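Local coordinates for uncharacterized protein (PDB 3R6A) that is of unknown function but belongs to the glyoxalase/bleomycin resistance protein/dioxygenase superfamily and pairs with a second copy of itself, at residues B[66-80]-B[103-117]. Residues are numbered along the deposited sequence; the frame is centred on the assembly and turned at random.
Sequences NTQATFLVDSLDKFK and MTVRHSDGSVIEYVE. With ACT (acetate ion), chain C.
Tyr115 and Phe71 are neighbours on adjacent parallel strands, 112-117 and 69-73. Phe71 N donates to Glu114 O (2.8 Å) and Phe71 O accepts from Val116 N (2.9 Å), bracketing Tyr115. Tyr115 CB touches Leu76 CD2 (3.6 Å) from the first helix turn. Tyr115 CD1 has Val73 CG1 at the ring edge. Tyr115 CE1 meets both Phe71 CD2 (3.7 Å) and Phe79 CD1 (3.9 Å). Phe71 turns its edge to the Tyr115 face, planes at 74°, a T-shaped pair. Tyr115 OH ends in a hydrogen bond with His107 NE2 (2.8 Å), in the tyrosine plane. Ile113 CG2 sits over the centre of a Phe71 face, a CH-pi contact. The other sheet face carries a polar pair: Thr70 OG1 donates to the anti lone pair of Glu114 OE1 (2.8 Å), and Arg11 NH1 reaches both. Glu117 CG is anti to the backbone N (chi1 -176°), and Glu117 OE1 accepts from Leu76 N (2.7 Å). The contact joins the first and last strands of a beta-alpha-beta-beta-beta module, as in the glyoxalase superfamily. Strand 69-73 lies between strands 5-14 and 112-118. Helix 76-84 covers the sheet face carrying Phe71 and Tyr115, and Leu27 of the second subunit also meets Tyr115.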
loop_
_atom_site.group_PDB
_atom_site.type_symbol
_atom_site.label_atom_id
_atom_site.label_comp_id
_atom_site.label_asym_id
_atom_site.label_seq_id
_atom_site.Cartn_x
_atom_site.Cartn_y
_atom_site.Cartn_z
ATOM N N ASN B 66 -5.121 9.588 -5.310
ATOM C CA ASN B 66 -4.811 10.492 -4.208
ATOM C C ASN B 66 -4.830 9.798 -2.851
ATOM O O ASN B 66 -4.358 10.350 -1.858
ATOM C CB ASN B 66 -5.773 11.681 -4.202
ATOM C CG ASN B 66 -5.606 12.559 -5.424
ATOM O OD1 ASN B 66 -4.485 12.885 -5.814
ATOM N ND2 ASN B 66 -6.717 12.950 -6.031
ATOM N N THR B 67 -5.373 8.587 -2.812
ATOM C CA THR B 67 -5.433 7.820 -1.568
ATOM C C THR B 67 -4.208 6.912 -1.493
ATOM O O THR B 67 -3.992 6.080 -2.372
ATOM C CB THR B 67 -6.719 6.973 -1.505
ATOM O OG1 THR B 67 -7.859 7.844 -1.525
ATOM C CG2 THR B 67 -6.752 6.141 -0.229
ATOM N N GLN B 68 -3.414 7.084 -0.441
ATOM C CA GLN B 68 -2.182 6.320 -0.240
ATOM C C GLN B 68 -2.391 4.828 0.020
ATOM O O GLN B 68 -1.654 3.984 -0.502
ATOM C CB GLN B 68 -1.388 6.914 0.930
ATOM C CG GLN B 68 -1.162 8.421 0.855
ATOM C CD GLN B 68 -0.360 8.826 -0.356
ATOM O OE1 GLN B 68 0.737 8.315 -0.585
ATOM N NE2 GLN B 68 -0.897 9.754 -1.139
ATOM N N ALA B 69 -3.386 4.505 0.836
ATOM C CA ALA B 69 -3.661 3.116 1.184
ATOM C C ALA B 69 -5.049 2.975 1.779
ATOM O O ALA B 69 -5.719 3.965 2.057
ATOM C CB ALA B 69 -2.622 2.615 2.179
ATOM N N THR B 70 -5.470 1.731 1.969
ATOM C CA THR B 70 -6.783 1.437 2.530
ATOM C C THR B 70 -6.619 0.612 3.800
ATOM O O THR B 70 -5.907 -0.394 3.815
ATOM C CB THR B 70 -7.635 0.668 1.504
ATOM O OG1 THR B 70 -7.918 1.532 0.396
ATOM C CG2 THR B 70 -8.938 0.179 2.121
ATOM N N PHE B 71 -7.261 1.065 4.872
ATOM C CA PHE B 71 -7.204 0.369 6.148
ATOM C C PHE B 71 -8.543 -0.295 6.403
ATOM O O PHE B 71 -9.559 0.388 6.514
ATOM C CB PHE B 71 -6.951 1.337 7.313
ATOM C CG PHE B 71 -5.580 1.959 7.338
ATOM C CD1 PHE B 71 -4.638 1.695 6.349
ATOM C CD2 PHE B 71 -5.238 2.832 8.372
ATOM C CE1 PHE B 71 -3.379 2.295 6.388
ATOM C CE2 PHE B 71 -3.985 3.436 8.418
ATOM C CZ PHE B 71 -3.054 3.163 7.423
ATOM N N LEU B 72 -8.550 -1.623 6.478
ATOM C CA LEU B 72 -9.773 -2.357 6.792
ATOM C C LEU B 72 -9.800 -2.365 8.320
ATOM O O LEU B 72 -8.839 -2.805 8.959
ATOM C CB LEU B 72 -9.694 -3.786 6.241
ATOM C CG LEU B 72 -10.843 -4.753 6.536
ATOM C CD1 LEU B 72 -12.175 -4.183 6.053
ATOM C CD2 LEU B 72 -10.549 -6.076 5.844
ATOM N N VAL B 73 -10.882 -1.860 8.905
ATOM C CA VAL B 73 -10.987 -1.774 10.357
ATOM C C VAL B 73 -12.243 -2.425 10.919
ATOM O O VAL B 73 -13.197 -2.696 10.192
ATOM C CB VAL B 73 -10.950 -0.291 10.821
ATOM C CG1 VAL B 73 -9.697 0.385 10.288
ATOM C CG2 VAL B 73 -12.185 0.450 10.320
ATOM N N ASP B 74 -12.239 -2.663 12.227
ATOM C CA ASP B 74 -13.380 -3.282 12.887
ATOM C C ASP B 74 -14.520 -2.283 13.085
ATOM O O ASP B 74 -15.692 -2.633 12.941
ATOM C CB ASP B 74 -12.944 -3.859 14.238
ATOM C CG ASP B 74 -12.579 -2.784 15.245
ATOM O OD1 ASP B 74 -12.043 -1.732 14.837
ATOM O OD2 ASP B 74 -12.818 -2.997 16.454
ATOM N N SER B 75 -14.175 -1.039 13.399
ATOM C CA SER B 75 -15.184 -0.011 13.633
ATOM C C SER B 75 -14.790 1.379 13.140
ATOM O O SER B 75 -13.872 1.994 13.680
ATOM C CB SER B 75 -15.496 0.056 15.131
ATOM O OG SER B 75 -16.292 1.188 15.443
ATOM N N LEU B 76 -15.491 1.882 12.128
ATOM C CA LEU B 76 -15.195 3.215 11.599
ATOM C C LEU B 76 -15.372 4.292 12.656
ATOM O O LEU B 76 -14.549 5.192 12.783
ATOM C CB LEU B 76 -16.112 3.582 10.430
ATOM C CG LEU B 76 -15.874 3.121 8.996
ATOM C CD1 LEU B 76 -16.765 3.966 8.082
ATOM C CD2 LEU B 76 -14.415 3.282 8.603
ATOM N N ASP B 77 -16.467 4.201 13.403
ATOM C CA ASP B 77 -16.774 5.192 14.425
ATOM C C ASP B 77 -15.667 5.394 15.452
ATOM O O ASP B 77 -15.356 6.529 15.810
ATOM C CB ASP B 77 -18.085 4.825 15.118
ATOM C CG ASP B 77 -19.219 4.642 14.134
ATOM O OD1 ASP B 77 -19.419 5.540 13.289
ATOM O OD2 ASP B 77 -19.908 3.601 14.200
ATOM N N LYS B 78 -15.074 4.304 15.925
ATOM C CA LYS B 78 -13.997 4.403 16.905
ATOM C C LYS B 78 -12.804 5.154 16.317
ATOM O O LYS B 78 -12.204 6.008 16.976
ATOM C CB LYS B 78 -13.562 3.006 17.356
ATOM C CG LYS B 78 -13.906 2.689 18.810
ATOM C CD LYS B 78 -15.396 2.797 19.082
ATOM C CE LYS B 78 -16.183 1.692 18.391
ATOM N NZ LYS B 78 -17.647 1.793 18.674
ATOM N N PHE B 79 -12.467 4.835 15.072
ATOM C CA PHE B 79 -11.349 5.489 14.396
ATOM C C PHE B 79 -11.660 6.944 14.077
ATOM O O PHE B 79 -10.791 7.805 14.175
ATOM C CB PHE B 79 -10.991 4.735 13.109
ATOM C CG PHE B 79 -10.102 3.546 13.337
ATOM C CD1 PHE B 79 -8.725 3.709 13.460
ATOM C CD2 PHE B 79 -10.641 2.271 13.478
ATOM C CE1 PHE B 79 -7.894 2.622 13.722
ATOM C CE2 PHE B 79 -9.818 1.172 13.741
ATOM C CZ PHE B 79 -8.443 1.349 13.864
ATOM N N LYS B 80 -12.905 7.219 13.703
ATOM C CA LYS B 80 -13.306 8.582 13.381
ATOM C C LYS B 80 -13.046 9.487 14.580
ATOM O O LYS B 80 -12.480 10.570 14.439
ATOM C CB LYS B 80 -14.791 8.620 13.005
ATOM C CG LYS B 80 -15.297 9.985 12.570
ATOM C CD LYS B 80 -16.733 9.885 12.064
ATOM C CE LYS B 80 -17.271 11.240 11.628
ATOM N NZ LYS B 80 -17.380 12.189 12.768
HETATM N N MSE B 103 -14.911 5.737 4.639
HETATM C CA MSE B 103 -14.657 7.157 4.855
HETATM C C MSE B 103 -13.230 7.399 4.398
HETATM O O MSE B 103 -12.392 6.493 4.434
HETATM C CB MSE B 103 -14.824 7.565 6.323
HETATM C CG MSE B 103 -13.822 6.970 7.286
HETATM SE SE MSE B 103 -14.086 7.691 9.073
HETATM C CE MSE B 103 -12.629 6.778 9.968
ATOM N N THR B 104 -12.961 8.608 3.930
ATOM C CA THR B 104 -11.623 8.958 3.478
ATOM C C THR B 104 -11.139 10.035 4.427
ATOM O O THR B 104 -11.877 10.960 4.760
ATOM C CB THR B 104 -11.639 9.453 2.025
ATOM O OG1 THR B 104 -12.082 8.384 1.176
ATOM C CG2 THR B 104 -10.236 9.875 1.588
ATOM N N VAL B 105 -9.897 9.905 4.867
ATOM C CA VAL B 105 -9.353 10.820 5.853
ATOM C C VAL B 105 -8.006 11.405 5.484
ATOM O O VAL B 105 -7.160 10.717 4.926
ATOM C CB VAL B 105 -9.185 10.078 7.200
ATOM C CG1 VAL B 105 -8.590 11.003 8.255
ATOM C CG2 VAL B 105 -10.524 9.517 7.654
ATOM N N ARG B 106 -7.811 12.683 5.802
ATOM C CA ARG B 106 -6.526 13.319 5.563
ATOM C C ARG B 106 -5.854 13.432 6.924
ATOM O O ARG B 106 -6.296 14.195 7.785
ATOM C CB ARG B 106 -6.678 14.722 4.953
ATOM C CG ARG B 106 -5.327 15.411 4.699
ATOM C CD ARG B 106 -5.503 16.822 4.137
ATOM N NE ARG B 106 -4.229 17.436 3.746
ATOM C CZ ARG B 106 -3.352 17.976 4.589
ATOM N NH1 ARG B 106 -3.588 17.995 5.893
ATOM N NH2 ARG B 106 -2.226 18.496 4.122
ATOM N N HIS B 107 -4.798 12.653 7.125
ATOM C CA HIS B 107 -4.057 12.691 8.375
ATOM C C HIS B 107 -3.327 14.031 8.460
ATOM O O HIS B 107 -3.070 14.666 7.441
ATOM C CB HIS B 107 -3.034 11.555 8.415
ATOM C CG HIS B 107 -3.641 10.193 8.545
ATOM N ND1 HIS B 107 -2.898 9.036 8.436
ATOM C CD2 HIS B 107 -4.913 9.799 8.801
ATOM C CE1 HIS B 107 -3.684 7.990 8.620
ATOM N NE2 HIS B 107 -4.913 8.425 8.842
ATOM N N SER B 108 -2.992 14.443 9.676
ATOM C CA SER B 108 -2.281 15.698 9.893
ATOM C C SER B 108 -1.020 15.788 9.034
ATOM O O SER B 108 -0.679 16.859 8.525
ATOM C CB SER B 108 -1.903 15.838 11.371
ATOM O OG SER B 108 -1.215 17.052 11.604
ATOM N N ASP B 109 -0.323 14.665 8.866
ATOM C CA ASP B 109 0.899 14.672 8.074
ATOM C C ASP B 109 0.654 14.780 6.580
ATOM O O ASP B 109 1.598 14.799 5.795
ATOM C CB ASP B 109 1.756 13.433 8.360
ATOM C CG ASP B 109 1.060 12.139 7.991
ATOM O OD1 ASP B 109 0.384 12.097 6.943
ATOM O OD2 ASP B 109 1.211 11.156 8.745
ATOM N N GLY B 110 -0.612 14.842 6.180
ATOM C CA GLY B 110 -0.918 14.977 4.767
ATOM C C GLY B 110 -1.343 13.712 4.051
ATOM O O GLY B 110 -1.878 13.776 2.941
ATOM N N SER B 111 -1.113 12.559 4.673
ATOM C CA SER B 111 -1.485 11.292 4.052
ATOM C C SER B 111 -2.996 11.163 3.939
ATOM O O SER B 111 -3.729 11.546 4.851
ATOM C CB SER B 111 -0.959 10.117 4.876
ATOM O OG SER B 111 0.440 10.202 5.068
ATOM N N VAL B 112 -3.453 10.622 2.816
ATOM C CA VAL B 112 -4.878 10.406 2.589
ATOM C C VAL B 112 -5.121 8.902 2.650
ATOM O O VAL B 112 -4.574 8.144 1.859
ATOM C CB VAL B 112 -5.317 10.944 1.216
ATOM C CG1 VAL B 112 -6.784 10.610 0.975
ATOM C CG2 VAL B 112 -5.097 12.456 1.166
ATOM N N ILE B 113 -5.947 8.483 3.602
ATOM C CA ILE B 113 -6.228 7.070 3.805
ATOM C C ILE B 113 -7.714 6.752 3.747
ATOM O O ILE B 113 -8.544 7.510 4.260
ATOM C CB ILE B 113 -5.704 6.614 5.186
ATOM C CG1 ILE B 113 -4.195 6.861 5.284
ATOM C CG2 ILE B 113 -6.069 5.142 5.424
ATOM C CD1 ILE B 113 -3.347 6.011 4.352
ATOM N N GLU B 114 -8.048 5.633 3.116
ATOM C CA GLU B 114 -9.437 5.205 3.048
ATOM C C GLU B 114 -9.642 4.170 4.150
ATOM O O GLU B 114 -8.917 3.175 4.214
ATOM C CB GLU B 114 -9.760 4.570 1.695
ATOM C CG GLU B 114 -11.148 3.958 1.651
ATOM C CD GLU B 114 -11.405 3.181 0.379
ATOM O OE1 GLU B 114 -10.475 2.488 -0.090
ATOM O OE2 GLU B 114 -12.540 3.256 -0.141
ATOM N N TYR B 115 -10.600 4.426 5.033
ATOM C CA TYR B 115 -10.915 3.497 6.117
ATOM C C TYR B 115 -12.183 2.752 5.716
ATOM O O TYR B 115 -13.192 3.365 5.362
ATOM C CB TYR B 115 -11.149 4.257 7.425
ATOM C CG TYR B 115 -9.881 4.792 8.043
ATOM C CD1 TYR B 115 -9.285 4.148 9.127
ATOM C CD2 TYR B 115 -9.271 5.946 7.546
ATOM C CE1 TYR B 115 -8.121 4.638 9.706
ATOM C CE2 TYR B 115 -8.102 6.443 8.117
ATOM C CZ TYR B 115 -7.535 5.786 9.200
ATOM O OH TYR B 115 -6.406 6.293 9.804
ATOM N N VAL B 116 -12.134 1.427 5.775
ATOM C CA VAL B 116 -13.283 0.625 5.382
ATOM C C VAL B 116 -13.715 -0.338 6.473
ATOM O O VAL B 116 -12.884 -0.912 7.173
ATOM C CB VAL B 116 -12.963 -0.189 4.112
ATOM C CG1 VAL B 116 -14.180 -1.000 3.688
ATOM C CG2 VAL B 116 -12.520 0.744 2.997
ATOM N N GLU B 117 -15.025 -0.510 6.603
ATOM C CA GLU B 117 -15.598 -1.423 7.578
ATOM C C GLU B 117 -16.495 -2.359 6.778
ATOM O O GLU B 117 -17.399 -1.908 6.082
ATOM C CB GLU B 117 -16.434 -0.652 8.600
ATOM C CG GLU B 117 -16.997 -1.506 9.724
ATOM C CD GLU B 117 -17.937 -0.727 10.625
ATOM O OE1 GLU B 117 -17.491 0.257 11.251
ATOM O OE2 GLU B 117 -19.129 -1.097 10.701
HETATM C C ACT C . 0.518 12.529 11.636
HETATM O O ACT C . -0.538 12.604 11.011
HETATM O OXT ACT C . 1.443 11.841 11.201
HETATM C CH3 ACT C . 0.683 13.274 12.937
HETATM O O HOH W 1 -10.383 7.154 -0.816
#